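Local coordinates for ketosynthase (Streptomyces sp. MSC090213JE08, PDB 6KXD), which probably catalyses the decarboxylative condensation of malonyl-ACP with an acyl-ACP, extending the chain in ishigamide polyketide biosynthesis, at residues F15-S19 and Y81-A85; S19-T23 and R36-R40; G49-N53 and K209-T215; M75-G79 and D113-H117. One frame throughout, in Å; residues are numbered along the deposited sequence.

Contact 1 (F15-S19 and Y81-A85)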
ATOM      1  N   PHE A  15      -3.663 -17.575 -11.660  1.00 45.00           N
ATOM      2  CA  PHE A  15      -4.309 -17.307 -10.400  1.00 47.21           C
ATOM      3  C   PHE A  15      -3.702 -18.190  -9.330  1.00 50.03           C
ATOM      4  O   PHE A  15      -3.559 -19.404  -9.516  1.00 53.75           O
ATOM      5  CB  PHE A  15      -5.808 -17.630 -10.422  1.00 47.35           C
ATOM      6  CG  PHE A  15      -6.649 -16.826 -11.381  1.00 51.16           C
ATOM      7  CD1 PHE A  15      -6.372 -15.495 -11.637  1.00 51.79           C
ATOM      8  CD2 PHE A  15      -7.767 -17.391 -11.983  1.00 53.07           C
ATOM      9  CE1 PHE A  15      -7.168 -14.757 -12.496  1.00 55.49           C
ATOM     10  CE2 PHE A  15      -8.576 -16.645 -12.822  1.00 57.64           C
ATOM     11  CZ  PHE A  15      -8.274 -15.329 -13.081  1.00 56.00           C
ATOM     12  N   GLY A  16      -3.354 -17.571  -8.213  1.00 42.58           N
ATOM     13  CA  GLY A  16      -2.945 -18.268  -7.057  1.00 42.98           C
ATOM     14  C   GLY A  16      -3.857 -17.902  -5.910  1.00 49.24           C
ATOM     15  O   GLY A  16      -4.090 -16.723  -5.694  1.00 45.23           O
ATOM     16  N   VAL A  17      -4.303 -18.909  -5.156  1.00 45.73           N
ATOM     17  CA  VAL A  17      -5.332 -18.742  -4.116  1.00 46.12           C
ATOM     18  C   VAL A  17      -4.990 -19.590  -2.891  1.00 47.33           C
ATOM     19  O   VAL A  17      -4.838 -20.817  -3.007  1.00 46.39           O
ATOM     20  CB  VAL A  17      -6.734 -19.135  -4.627  1.00 42.90           C
ATOM     21  CG1 VAL A  17      -7.766 -18.968  -3.507  1.00 46.37           C
ATOM     22  CG2 VAL A  17      -7.147 -18.381  -5.871  1.00 48.17           C
ATOM     23  N   ILE A  18      -4.945 -18.923  -1.737  1.00 43.29           N
ATOM     24  CA  ILE A  18      -4.945 -19.445  -0.407  1.00 43.50           C
ATOM     25  C   ILE A  18      -6.156 -18.838   0.282  1.00 51.83           C
ATOM     26  O   ILE A  18      -6.133 -17.663   0.573  1.00 49.89           O
ATOM     27  CB  ILE A  18      -3.698 -19.043   0.395  1.00 52.16           C
ATOM     28  CG1 ILE A  18      -2.383 -19.513  -0.232  1.00 55.46           C
ATOM     29  CG2 ILE A  18      -3.840 -19.523   1.821  1.00 50.64           C
ATOM     30  CD1 ILE A  18      -2.052 -20.943   0.073  1.00 64.04           C
ATOM     31  N   SER A  19      -7.191 -19.624   0.558  1.00 45.12           N
ATOM     32  CA  SER A  19      -8.423 -19.026   1.070  1.00 44.14           C
ATOM     33  C   SER A  19      -9.082 -19.985   2.050  1.00 53.78           C
ATOM     34  O   SER A  19      -8.768 -21.187   2.077  1.00 48.78           O
ATOM     35  CB  SER A  19      -9.365 -18.671  -0.062  1.00 46.42           C
ATOM     36  OG  SER A  19     -10.242 -19.744  -0.359  1.00 48.47           O
ATOM     37  N   TYR A  81       1.273 -16.565   3.069  1.00 38.73           N
ATOM     38  CA  TYR A  81       0.205 -16.733   2.153  1.00 39.85           C
ATOM     39  C   TYR A  81       0.500 -16.077   0.809  1.00 40.09           C
ATOM     40  O   TYR A  81       0.155 -16.630  -0.272  1.00 42.42           O
ATOM     41  CB  TYR A  81      -1.083 -16.133   2.699  1.00 41.83           C
ATOM     42  CG  TYR A  81      -1.676 -16.796   3.908  1.00 43.49           C
ATOM     43  CD1 TYR A  81      -1.385 -18.107   4.251  1.00 43.23           C
ATOM     44  CD2 TYR A  81      -2.623 -16.135   4.676  1.00 43.72           C
ATOM     45  CE1 TYR A  81      -1.961 -18.699   5.360  1.00 41.73           C
ATOM     46  CE2 TYR A  81      -3.225 -16.732   5.771  1.00 48.89           C
ATOM     47  CZ  TYR A  81      -2.904 -18.035   6.101  1.00 50.56           C
ATOM     48  OH  TYR A  81      -3.439 -18.674   7.177  1.00 47.52           O
ATOM     49  N   ALA A  82       1.138 -14.900   0.860  1.00 41.04           N
ATOM     50  CA  ALA A  82       1.378 -14.136  -0.330  1.00 37.36           C
ATOM     51  C   ALA A  82       2.291 -14.945  -1.268  1.00 39.13           C
ATOM     52  O   ALA A  82       2.021 -15.103  -2.478  1.00 42.16           O
ATOM     53  CB  ALA A  82       2.025 -12.839   0.036  1.00 37.78           C
ATOM     54  N   VAL A  83       3.341 -15.473  -0.647  1.00 39.17           N
ATOM     55  CA  VAL A  83       4.394 -16.206  -1.380  1.00 37.73           C
ATOM     56  C   VAL A  83       3.777 -17.492  -1.954  1.00 41.96           C
ATOM     57  O   VAL A  83       3.977 -17.802  -3.136  1.00 42.17           O
ATOM     58  CB  VAL A  83       5.608 -16.496  -0.474  1.00 40.80           C
ATOM     59  CG1 VAL A  83       6.629 -17.381  -1.174  1.00 46.34           C
ATOM     60  CG2 VAL A  83       6.316 -15.237  -0.009  1.00 40.75           C
ATOM     61  N   ALA A  84       3.013 -18.228  -1.130  1.00 43.68           N
ATOM     62  CA  ALA A  84       2.347 -19.445  -1.609  1.00 45.67           C
ATOM     63  C   ALA A  84       1.423 -19.144  -2.799  1.00 48.64           C
ATOM     64  O   ALA A  84       1.497 -19.815  -3.807  1.00 43.66           O
ATOM     65  CB  ALA A  84       1.647 -20.131  -0.457  1.00 46.77           C
ATOM     66  N   ALA A  85       0.539 -18.126  -2.702  1.00 40.47           N
ATOM     67  CA  ALA A  85      -0.325 -17.803  -3.763  1.00 44.59           C
ATOM     68  C   ALA A  85       0.467 -17.359  -4.998  1.00 41.01           C
ATOM     69  O   ALA A  85       0.032 -17.611  -6.133  1.00 45.22           O
ATOM     70  CB  ALA A  85      -1.310 -16.730  -3.339  1.00 44.98           C
TER
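This is a buried, apolar helix-on-sheet contact in the thiolase-like core of the ketosynthase, where helix 77-93 packs on one face of the central mixed sheet and meets strand 10-19. The two short axes approach to 7.4 Å, and their directions differ by 141°, so helix and strand run obliquely antiparallel. Such closeness depends on small residues. Gly16 and Ala85 bring their CA atoms to 4.2 Å, and Gly16 CA sits 3.2 Å from Ala85 O in a nearly linear CA-H...O contact. A CB on residue 16 would clash with that same carbonyl oxygen, so glycine is required here by packing.

Two residues further along the strand, Ile18 supplies the largest buried area. Its CG2 lies over a face of the Tyr81 ring, 4.1 Å from the centroid, a CH-pi contact, while its CD1 reaches Ala84 CB at 3.8 Å. The phenol of Tyr81 extends beyond the strand to hydrogen-bond with Glu233 and Arg77. On the opposite side of the strand, Phe15 and Val17 point away from the helix and pack against helix 341-355, so the strand is covered on both faces. With apolar packing, one CH-pi contact and one CA-H...O contact joining the segments, the fit rests on shape: glycine and alanine set the spacing, and isoleucine fills what remains.

Contact 2 (S19-T23 and R36-R40)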
ATOM      1  N   SER A  19      -7.191 -19.624   0.558  1.00 45.12           N
ATOM      2  CA  SER A  19      -8.423 -19.026   1.070  1.00 44.14           C
ATOM      3  C   SER A  19      -9.082 -19.985   2.050  1.00 53.78           C
ATOM      4  O   SER A  19      -8.768 -21.187   2.077  1.00 48.78           O
ATOM      5  CB  SER A  19      -9.365 -18.671  -0.062  1.00 46.42           C
ATOM      6  OG  SER A  19     -10.242 -19.744  -0.359  1.00 48.47           O
ATOM      7  N   SER A  20     -10.039 -19.417   2.781  1.00 52.38           N
ATOM      8  CA  SER A  20     -10.814 -20.099   3.782  1.00 53.63           C
ATOM      9  C   SER A  20     -11.754 -21.123   3.132  1.00 46.31           C
ATOM     10  O   SER A  20     -12.263 -21.932   3.869  1.00 52.64           O
ATOM     11  CB  SER A  20     -11.566 -19.106   4.650  1.00 48.93           C
ATOM     12  OG  SER A  20     -12.508 -18.402   3.867  1.00 48.69           O
ATOM     13  N   ILE A  21     -11.976 -21.066   1.802  1.00 48.26           N
ATOM     14  CA  ILE A  21     -12.867 -21.969   1.083  1.00 50.50           C
ATOM     15  C   ILE A  21     -12.115 -22.790   0.033  1.00 53.02           C
ATOM     16  O   ILE A  21     -12.757 -23.380  -0.878  1.00 50.68           O
ATOM     17  CB  ILE A  21     -14.064 -21.236   0.445  1.00 49.33           C
ATOM     18  CG1 ILE A  21     -13.683 -20.372  -0.763  1.00 49.73           C
ATOM     19  CG2 ILE A  21     -14.798 -20.446   1.517  1.00 52.50           C
ATOM     20  CD1 ILE A  21     -14.851 -19.812  -1.512  1.00 50.17           C
ATOM     21  N   GLY A  22     -10.783 -22.839   0.124  1.00 52.50           N
ATOM     22  CA  GLY A  22     -10.024 -23.580  -0.855  1.00 51.96           C
ATOM     23  C   GLY A  22      -8.694 -22.939  -1.216  1.00 58.22           C
ATOM     24  O   GLY A  22      -8.551 -21.715  -1.246  1.00 47.83           O
ATOM     25  N   THR A  23      -7.732 -23.808  -1.516  1.00 54.80           N
ATOM     26  CA  THR A  23      -6.341 -23.480  -1.848  1.00 51.60           C
ATOM     27  C   THR A  23      -6.069 -24.007  -3.253  1.00 51.92           C
ATOM     28  O   THR A  23      -6.298 -25.177  -3.533  1.00 52.37           O
ATOM     29  CB  THR A  23      -5.399 -24.078  -0.798  1.00 57.44           C
ATOM     30  OG1 THR A  23      -5.604 -23.407   0.444  1.00 60.99           O
ATOM     31  CG2 THR A  23      -3.944 -23.974  -1.199  1.00 59.23           C
ATOM     32  N   ARG A  36     -19.391 -22.622  -0.361  1.00 58.85           N
ATOM     33  CA  ARG A  36     -18.651 -23.030   0.835  1.00 63.18           C
ATOM     34  C   ARG A  36     -18.517 -21.811   1.767  1.00 61.24           C
ATOM     35  O   ARG A  36     -18.310 -20.709   1.316  1.00 53.36           O
ATOM     36  CB  ARG A  36     -17.311 -23.657   0.431  1.00 63.29           C
ATOM     37  CG  ARG A  36     -16.476 -24.142   1.608  1.00 68.30           C
ATOM     38  CD  ARG A  36     -15.600 -25.335   1.274  1.00 70.79           C
ATOM     39  NE  ARG A  36     -14.934 -25.284  -0.021  1.00 73.65           N
ATOM     40  CZ  ARG A  36     -14.274 -26.306  -0.551  1.00 76.29           C
ATOM     41  NH1 ARG A  36     -14.351 -27.493   0.024  1.00 73.40           N
ATOM     42  NH2 ARG A  36     -13.532 -26.138  -1.634  1.00 67.77           N
ATOM     43  N   SER A  37     -18.679 -22.013   3.076  1.00 61.32           N
ATOM     44  CA  SER A  37     -18.401 -20.964   4.024  1.00 59.75           C
ATOM     45  C   SER A  37     -17.077 -21.297   4.685  1.00 60.92           C
ATOM     46  O   SER A  37     -16.828 -22.434   5.052  1.00 55.79           O
ATOM     47  CB  SER A  37     -19.489 -20.779   5.045  1.00 60.67           C
ATOM     48  OG  SER A  37     -18.971 -20.155   6.203  1.00 56.56           O
ATOM     49  N   GLY A  38     -16.217 -20.283   4.799  1.00 52.31           N
ATOM     50  CA  GLY A  38     -14.932 -20.485   5.394  1.00 55.15           C
ATOM     51  C   GLY A  38     -14.932 -20.278   6.885  1.00 51.50           C
ATOM     52  O   GLY A  38     -13.860 -20.150   7.473  1.00 54.93           O
ATOM     53  N   ALA A  39     -16.117 -20.191   7.513  1.00 49.86           N
ATOM     54  CA  ALA A  39     -16.221 -19.892   8.922  1.00 50.28           C
ATOM     55  C   ALA A  39     -15.771 -21.126   9.709  1.00 51.01           C
ATOM     56  O   ALA A  39     -16.202 -22.240   9.434  1.00 54.53           O
ATOM     57  CB  ALA A  39     -17.650 -19.487   9.275  1.00 46.82           C
ATOM     58  N   ARG A  40     -14.931 -20.917  10.708  1.00 50.61           N
ATOM     59  CA  ARG A  40     -14.474 -22.008  11.556  1.00 55.08           C
ATOM     60  C   ARG A  40     -13.971 -21.365  12.821  1.00 56.04           C
ATOM     61  O   ARG A  40     -13.800 -20.149  12.834  1.00 54.27           O
ATOM     62  CB  ARG A  40     -13.380 -22.830  10.868  1.00 56.32           C
ATOM     63  CG  ARG A  40     -12.240 -22.008  10.283  1.00 57.57           C
ATOM     64  CD  ARG A  40     -11.222 -22.846   9.522  1.00 55.19           C
ATOM     65  NE  ARG A  40     -11.862 -23.718   8.558  1.00 61.99           N
ATOM     66  CZ  ARG A  40     -12.234 -23.373   7.336  1.00 60.35           C
ATOM     67  NH1 ARG A  40     -11.970 -22.172   6.861  1.00 65.17           N
ATOM     68  NH2 ARG A  40     -12.847 -24.258   6.582  1.00 58.48           N
TER
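A type I beta turn from Ser19 to Gly22 links strand 10-19 to the short strand 22-23, and the chain leaving helix 24-34 folds back against it. Turns often expose carbonyl groups that their own backbone cannot satisfy, and here two arginines are directed at them. The turn is reinforced from within by an ST turn, in which Ser19 OG accepts from Ile21 N and also donates to Gly22 O.

Ile21, with the most surface covered, is the apolar part of the contact. Its CG2 packs 3.6 Å from Gly38 N, while its side chain also touches Tyr28 and Leu32 of helix 24-34, the helix that joins the two segments. Arg36 comes next. Its aliphatic part passes Ile21, with Arg36 CG 4.0 Å from Ile21 CB, and its NH2 makes a weak hydrogen bond of 3.0 Å to Ile21 O. Ser20 is third, pointing toward Gly38, whose CA lies 3.4 Å from Ser20 O; a CB at residue 38 would clash with Ser20 OG, so the close approach calls for glycine.

Arg40 covers less area but makes the better-formed bond, and its NH1 is shared with the backbone carbonyl of Glu57. Within the contact Arg40 NH1 donates to Ser20 O at 3.0 Å, with an N-H...acceptor angle of 158° and the oxygen near the guanidinium plane.

Contact 3 (G49-N53 and K209-T215)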
ATOM      1  N   GLY A  49     -12.521 -13.925  26.024  1.00 56.49           N
ATOM      2  CA  GLY A  49     -12.904 -12.624  26.528  1.00 53.27           C
ATOM      3  C   GLY A  49     -13.654 -11.827  25.480  1.00 52.85           C
ATOM      4  O   GLY A  49     -14.231 -10.815  25.798  1.00 53.21           O
ATOM      5  N   PHE A  50     -13.606 -12.290  24.227  1.00 54.78           N
ATOM      6  CA  PHE A  50     -14.252 -11.614  23.104  1.00 61.40           C
ATOM      7  C   PHE A  50     -15.736 -11.982  23.046  1.00 64.71           C
ATOM      8  O   PHE A  50     -16.485 -11.372  22.264  1.00 58.13           O
ATOM      9  CB  PHE A  50     -13.589 -12.007  21.775  1.00 59.60           C
ATOM     10  CG  PHE A  50     -12.288 -11.306  21.505  1.00 52.19           C
ATOM     11  CD1 PHE A  50     -12.289 -10.054  20.921  1.00 53.16           C
ATOM     12  CD2 PHE A  50     -11.066 -11.887  21.819  1.00 51.54           C
ATOM     13  CE1 PHE A  50     -11.097  -9.394  20.675  1.00 54.57           C
ATOM     14  CE2 PHE A  50      -9.876 -11.223  21.561  1.00 52.13           C
ATOM     15  CZ  PHE A  50      -9.896  -9.962  21.020  1.00 51.68           C
ATOM     16  N   GLY A  51     -16.122 -13.015  23.816  1.00 66.10           N
ATOM     17  CA  GLY A  51     -17.478 -13.552  23.850  1.00 60.09           C
ATOM     18  C   GLY A  51     -17.819 -14.254  22.555  1.00 57.72           C
ATOM     19  O   GLY A  51     -18.956 -14.524  22.278  1.00 61.07           O
ATOM     20  N   GLN A  52     -16.801 -14.542  21.741  1.00 59.60           N
ATOM     21  CA  GLN A  52     -16.994 -14.872  20.338  1.00 54.86           C
ATOM     22  C   GLN A  52     -15.677 -15.422  19.783  1.00 50.86           C
ATOM     23  O   GLN A  52     -14.638 -15.033  20.284  1.00 48.75           O
ATOM     24  CB  GLN A  52     -17.353 -13.595  19.596  1.00 64.34           C
ATOM     25  CG  GLN A  52     -18.299 -13.802  18.443  1.00 64.14           C
ATOM     26  CD  GLN A  52     -18.534 -12.450  17.818  1.00 64.44           C
ATOM     27  OE1 GLN A  52     -18.797 -11.458  18.513  1.00 62.12           O
ATOM     28  NE2 GLN A  52     -18.409 -12.402  16.503  1.00 58.85           N
ATOM     29  N   ASN A  53     -15.730 -16.404  18.882  1.00 46.27           N
ATOM     30  CA  ASN A  53     -14.448 -17.066  18.504  1.00 55.41           C
ATOM     31  C   ASN A  53     -14.494 -17.703  17.104  1.00 52.97           C
ATOM     32  O   ASN A  53     -13.733 -18.638  16.825  1.00 59.20           O
ATOM     33  CB  ASN A  53     -14.020 -18.096  19.553  1.00 62.28           C
ATOM     34  CG  ASN A  53     -14.661 -19.441  19.307  1.00 65.65           C
ATOM     35  OD1 ASN A  53     -15.794 -19.500  18.843  1.00 65.79           O
ATOM     36  ND2 ASN A  53     -13.908 -20.512  19.501  1.00 70.20           N
ATOM     37  N   LYS A 209     -14.853  -6.214  16.412  1.00 50.11           N
ATOM     38  CA  LYS A 209     -15.667  -6.480  17.606  1.00 54.91           C
ATOM     39  C   LYS A 209     -16.086  -5.142  18.211  1.00 50.55           C
ATOM     40  O   LYS A 209     -17.264  -4.878  18.415  1.00 53.27           O
ATOM     41  CB  LYS A 209     -14.879  -7.280  18.641  1.00 51.29           C
ATOM     42  CG  LYS A 209     -15.627  -7.585  19.930  1.00 55.78           C
ATOM     43  CD  LYS A 209     -16.841  -8.450  19.741  1.00 51.51           C
ATOM     44  CE  LYS A 209     -17.670  -8.477  21.014  1.00 58.56           C
ATOM     45  NZ  LYS A 209     -18.651  -9.588  21.002  1.00 60.40           N
ATOM     46  N   ARG A 210     -15.099  -4.305  18.500  1.00 43.50           N
ATOM     47  CA  ARG A 210     -15.348  -3.067  19.212  1.00 48.26           C
ATOM     48  C   ARG A 210     -16.240  -2.118  18.402  1.00 53.17           C
ATOM     49  O   ARG A 210     -16.948  -1.305  18.986  1.00 53.35           O
ATOM     50  CB  ARG A 210     -14.067  -2.332  19.583  1.00 44.58           C
ATOM     51  CG  ARG A 210     -14.320  -1.086  20.421  1.00 47.29           C
ATOM     52  CD  ARG A 210     -15.256  -1.330  21.599  1.00 46.04           C
ATOM     53  NE  ARG A 210     -15.396  -0.125  22.365  1.00 48.40           N
ATOM     54  CZ  ARG A 210     -16.303   0.807  22.111  1.00 45.75           C
ATOM     55  NH1 ARG A 210     -17.179   0.640  21.136  1.00 46.82           N
ATOM     56  NH2 ARG A 210     -16.331   1.909  22.837  1.00 48.38           N
ATOM     57  N   PHE A 211     -16.177  -2.214  17.077  1.00 52.82           N
ATOM     58  CA  PHE A 211     -17.067  -1.491  16.179  1.00 55.74           C
ATOM     59  C   PHE A 211     -18.497  -2.057  16.195  1.00 63.64           C
ATOM     60  O   PHE A 211     -19.386  -1.441  15.623  1.00 63.68           O
ATOM     61  CB  PHE A 211     -16.481  -1.509  14.764  1.00 64.99           C
ATOM     62  CG  PHE A 211     -15.767  -0.239  14.384  1.00 67.14           C
ATOM     63  CD1 PHE A 211     -15.160   0.550  15.351  1.00 69.99           C
ATOM     64  CD2 PHE A 211     -15.751   0.190  13.067  1.00 79.55           C
ATOM     65  CE1 PHE A 211     -14.533   1.735  15.002  1.00 80.84           C
ATOM     66  CE2 PHE A 211     -15.129   1.379  12.722  1.00 81.30           C
ATOM     67  CZ  PHE A 211     -14.511   2.142  13.688  1.00 81.77           C
ATOM     68  N   GLY A 212     -18.726  -3.216  16.828  1.00 51.21           N
ATOM     69  CA  GLY A 212     -20.022  -3.904  16.750  1.00 57.76           C
ATOM     70  C   GLY A 212     -20.315  -4.384  15.336  1.00 58.26           C
ATOM     71  O   GLY A 212     -21.456  -4.581  14.964  1.00 60.03           O
ATOM     72  N   ALA A 213     -19.254  -4.588  14.539  1.00 54.85           N
ATOM     73  CA  ALA A 213     -19.375  -4.963  13.168  1.00 52.64           C
ATOM     74  C   ALA A 213     -19.101  -6.466  12.966  1.00 44.80           C
ATOM     75  O   ALA A 213     -19.092  -6.915  11.825  1.00 53.17           O
ATOM     76  CB  ALA A 213     -18.428  -4.134  12.341  1.00 55.58           C
ATOM     77  N   LEU A 214     -18.889  -7.220  14.050  1.00 44.50           N
ATOM     78  CA  LEU A 214     -18.744  -8.673  13.949  1.00 52.72           C
ATOM     79  C   LEU A 214     -20.128  -9.332  14.027  1.00 52.94           C
ATOM     80  O   LEU A 214     -20.870  -9.059  14.948  1.00 50.51           O
ATOM     81  CB  LEU A 214     -17.864  -9.160  15.100  1.00 54.11           C
ATOM     82  CG  LEU A 214     -16.357  -9.140  14.871  1.00 52.98           C
ATOM     83  CD1 LEU A 214     -15.690 -10.064  15.864  1.00 57.99           C
ATOM     84  CD2 LEU A 214     -15.988  -9.533  13.438  1.00 50.18           C
ATOM     85  N   THR A 215     -20.465 -10.192  13.065  1.00 53.54           N
ATOM     86  CA  THR A 215     -21.655 -11.030  13.162  1.00 57.35           C
ATOM     87  C   THR A 215     -21.521 -11.964  14.368  1.00 61.07           C
ATOM     88  O   THR A 215     -20.420 -12.426  14.686  1.00 51.36           O
ATOM     89  CB  THR A 215     -21.903 -11.831  11.882  1.00 59.04           C
ATOM     90  OG1 THR A 215     -23.185 -12.438  12.041  1.00 55.95           O
ATOM     91  CG2 THR A 215     -20.847 -12.888  11.620  1.00 53.15           C
TER
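A lysine at the end of a helix can gather carbonyl oxygens from a neighbouring loop, as Lys209 does here. Its side chain extends from helix 202-210 so that NZ donates to two oxygens of the 49-53 loop, Phe50 O and Gln52 OE1, each 3.1 Å away, while Lys209 CG lies at the edge of the Phe50 ring. The same lysine makes a cation-pi contact with Phe142 of the neighbouring subunit. Gly212 then breaks the helix: at positive phi, it closes a Schellman motif, its N bonded to Lys209 O at 2.7 Å. Beyond this turn the chain comes back to the loop. Leu214 packs its CB 3.6 Å from Gln52 NE2, and Thr215 O lies 2.7 Å from that same nitrogen, although the angle is too poor for a hydrogen bond. Gly49 O also accepts from Arg140 of the neighbouring subunit, so this Schellman-terminated helix and its loop form part of the dimer interface, in keeping with the dimeric assembly of ketosynthases.

Contact 4 (M75-G79 and D113-H117)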
ATOM      1  N   MET A  75       9.046 -14.526   7.291  1.00 43.48           N
ATOM      2  CA  MET A  75       7.687 -14.041   6.973  1.00 43.40           C
ATOM      3  C   MET A  75       6.779 -14.384   8.133  1.00 49.21           C
ATOM      4  O   MET A  75       6.940 -15.457   8.728  1.00 42.16           O
ATOM      5  CB  MET A  75       7.116 -14.768   5.770  1.00 43.58           C
ATOM      6  CG  MET A  75       7.954 -14.659   4.550  1.00 43.81           C
ATOM      7  SD  MET A  75       7.500 -15.804   3.296  1.00 46.60           S
ATOM      8  CE  MET A  75       8.409 -17.269   3.805  1.00 47.88           C
ATOM      9  N   GLY A  76       5.781 -13.536   8.393  1.00 40.81           N
ATOM     10  CA  GLY A  76       4.675 -13.993   9.135  1.00 40.48           C
ATOM     11  C   GLY A  76       3.690 -14.678   8.230  1.00 41.71           C
ATOM     12  O   GLY A  76       3.933 -14.910   7.046  1.00 41.56           O
ATOM     13  N   ARG A  77       2.523 -14.969   8.783  1.00 43.47           N
ATOM     14  CA  ARG A  77       1.549 -15.718   8.078  1.00 42.89           C
ATOM     15  C   ARG A  77       1.114 -15.008   6.788  1.00 38.17           C
ATOM     16  O   ARG A  77       0.871 -15.635   5.772  1.00 41.36           O
ATOM     17  CB  ARG A  77       0.389 -16.005   9.038  1.00 49.16           C
ATOM     18  CG  ARG A  77      -0.599 -17.024   8.503  1.00 52.58           C
ATOM     19  CD  ARG A  77       0.007 -18.403   8.254  1.00 59.38           C
ATOM     20  NE  ARG A  77      -0.049 -19.248   9.443  1.00 73.28           N
ATOM     21  CZ  ARG A  77      -0.918 -20.236   9.660  1.00 59.04           C
ATOM     22  NH1 ARG A  77      -1.883 -20.507   8.799  1.00 52.57           N
ATOM     23  NH2 ARG A  77      -0.800 -20.959  10.759  1.00 67.31           N
ATOM     24  N   ALA A  78       0.917 -13.683   6.832  1.00 38.74           N
ATOM     25  CA  ALA A  78       0.395 -13.044   5.658  1.00 39.44           C
ATOM     26  C   ALA A  78       1.402 -13.197   4.503  1.00 33.90           C
ATOM     27  O   ALA A  78       1.003 -13.428   3.360  1.00 39.07           O
ATOM     28  CB  ALA A  78       0.103 -11.600   5.925  1.00 39.58           C
ATOM     29  N   GLY A  79       2.676 -13.012   4.833  1.00 38.10           N
ATOM     30  CA  GLY A  79       3.780 -13.141   3.863  1.00 37.93           C
ATOM     31  C   GLY A  79       3.831 -14.548   3.311  1.00 39.61           C
ATOM     32  O   GLY A  79       3.956 -14.757   2.136  1.00 38.20           O
ATOM     33  N   ASP A 113      -3.559  -5.439   7.287  1.00 38.88           N
ATOM     34  CA  ASP A 113      -2.986  -5.647   8.604  1.00 39.54           C
ATOM     35  C   ASP A 113      -1.581  -6.226   8.525  1.00 37.74           C
ATOM     36  O   ASP A 113      -0.806  -6.051   9.450  1.00 40.59           O
ATOM     37  CB  ASP A 113      -3.865  -6.563   9.453  1.00 41.93           C
ATOM     38  CG  ASP A 113      -5.191  -5.905   9.776  1.00 44.93           C
ATOM     39  OD1 ASP A 113      -5.147  -4.737  10.237  1.00 47.35           O
ATOM     40  OD2 ASP A 113      -6.227  -6.531   9.492  1.00 51.12           O
ATOM     41  N   GLY A 114      -1.203  -6.760   7.367  1.00 42.64           N
ATOM     42  CA  GLY A 114       0.150  -7.300   7.276  1.00 42.51           C
ATOM     43  C   GLY A 114       0.376  -8.313   8.385  1.00 38.40           C
ATOM     44  O   GLY A 114      -0.531  -9.122   8.668  1.00 39.48           O
ATOM     45  N   GLU A 115       1.546  -8.231   9.031  1.00 40.67           N
ATOM     46  CA  GLU A 115       1.907  -9.186  10.102  1.00 39.97           C
ATOM     47  C   GLU A 115       1.504  -8.610  11.456  1.00 38.01           C
ATOM     48  O   GLU A 115       2.287  -8.580  12.397  1.00 39.00           O
ATOM     49  CB  GLU A 115       3.397  -9.485  10.043  1.00 42.91           C
ATOM     50  CG  GLU A 115       3.823 -10.017   8.697  1.00 41.25           C
ATOM     51  CD  GLU A 115       3.183 -11.263   8.112  1.00 47.28           C
ATOM     52  OE1 GLU A 115       3.732 -11.729   7.064  1.00 43.35           O
ATOM     53  OE2 GLU A 115       2.134 -11.765   8.653  1.00 43.72           O
ATOM     54  N   SER A 116       0.269  -8.098  11.542  1.00 40.25           N
ATOM     55  CA  SER A 116      -0.147  -7.523  12.793  1.00 46.46           C
ATOM     56  C   SER A 116      -0.199  -8.591  13.910  1.00 45.75           C
ATOM     57  O   SER A 116      -0.061  -8.262  15.064  1.00 45.67           O
ATOM     58  CB  SER A 116      -1.445  -6.771  12.624  1.00 52.32           C
ATOM     59  OG  SER A 116      -1.168  -5.470  12.061  1.00 50.80           O
ATOM     60  N   HIS A 117      -0.385  -9.852  13.543  1.00 42.85           N
ATOM     61  CA  HIS A 117      -0.291 -10.941  14.507  1.00 43.46           C
ATOM     62  C   HIS A 117       1.097 -10.986  15.138  1.00 44.68           C
ATOM     63  O   HIS A 117       1.208 -11.132  16.338  1.00 43.59           O
ATOM     64  CB  HIS A 117      -0.669 -12.283  13.876  1.00 47.67           C
ATOM     65  CG  HIS A 117      -0.504 -13.412  14.839  1.00 50.96           C
ATOM     66  ND1 HIS A 117      -1.271 -13.513  15.998  1.00 51.28           N
ATOM     67  CD2 HIS A 117       0.338 -14.466  14.835  1.00 49.00           C
ATOM     68  CE1 HIS A 117      -0.913 -14.602  16.656  1.00 51.62           C
ATOM     69  NE2 HIS A 117       0.104 -15.180  15.976  1.00 53.27           N
TER
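The first turn of a helix leaves backbone NH groups without partners, and here a carboxylate from elsewhere in the chain supplies acceptors. Glu115 directs its side chain to the N-terminus of helix 77-93, where OE2 accepts from Ala78 N at 2.9 Å and OE1 accepts from Gly79 N at 2.8 Å, with angles of 153° and 152°. The two oxygens thus take consecutive amides. Arg77 N, 3.2 Å from Glu115 OE2, is too poorly angled to join them. Gly76, the N-cap residue, has no side chain to do the capping, and a CB there would clash with Glu115 OE2.

Glu115 is itself the N-cap residue of helix 116-129 and the centre of an inverse gamma turn. Gly114, before it, adopts a positive phi; Ser116, after it, donates through OG to Asp113 O at 2.7 Å. The carboxylate of Asp113 is engaged by Lys203 in a salt bridge, while Arg77 NH1 bonds to Tyr81 OH.

The contact therefore joins the starts of two helices, 77-93 and 116-129. Helix 147-156 packs against both Ala78 and Glu115 through Leu148, and helix 202-210 flanks the other segment at Asp113 and Ser116.

How the contacts relate
Contacts 1 and 4 use successive parts of helix 77-93: contact 4 caps its start and contact 1 seats its next turn on the sheet. Their centres are 14 Å apart, and they touch where Val83 CG2 meets Met75 SD at 3.6 Å. Contacts 1 and 2 share Ser19, with centres 13 Å apart, so the strand that packs under the helix runs directly into the turn; Val17 CG1 lies 3.6 Å from Gly22 O. Contact 3 stands apart, about 27 Å from contact 1 between centres and about 20 Å from contact 2, whose nearest atoms come within about 4 Å of it. Contacts 1, 2 and 4 thus cluster about strand 10-19 and helix 77-93, while contact 3 lies further out, at the subunit interface.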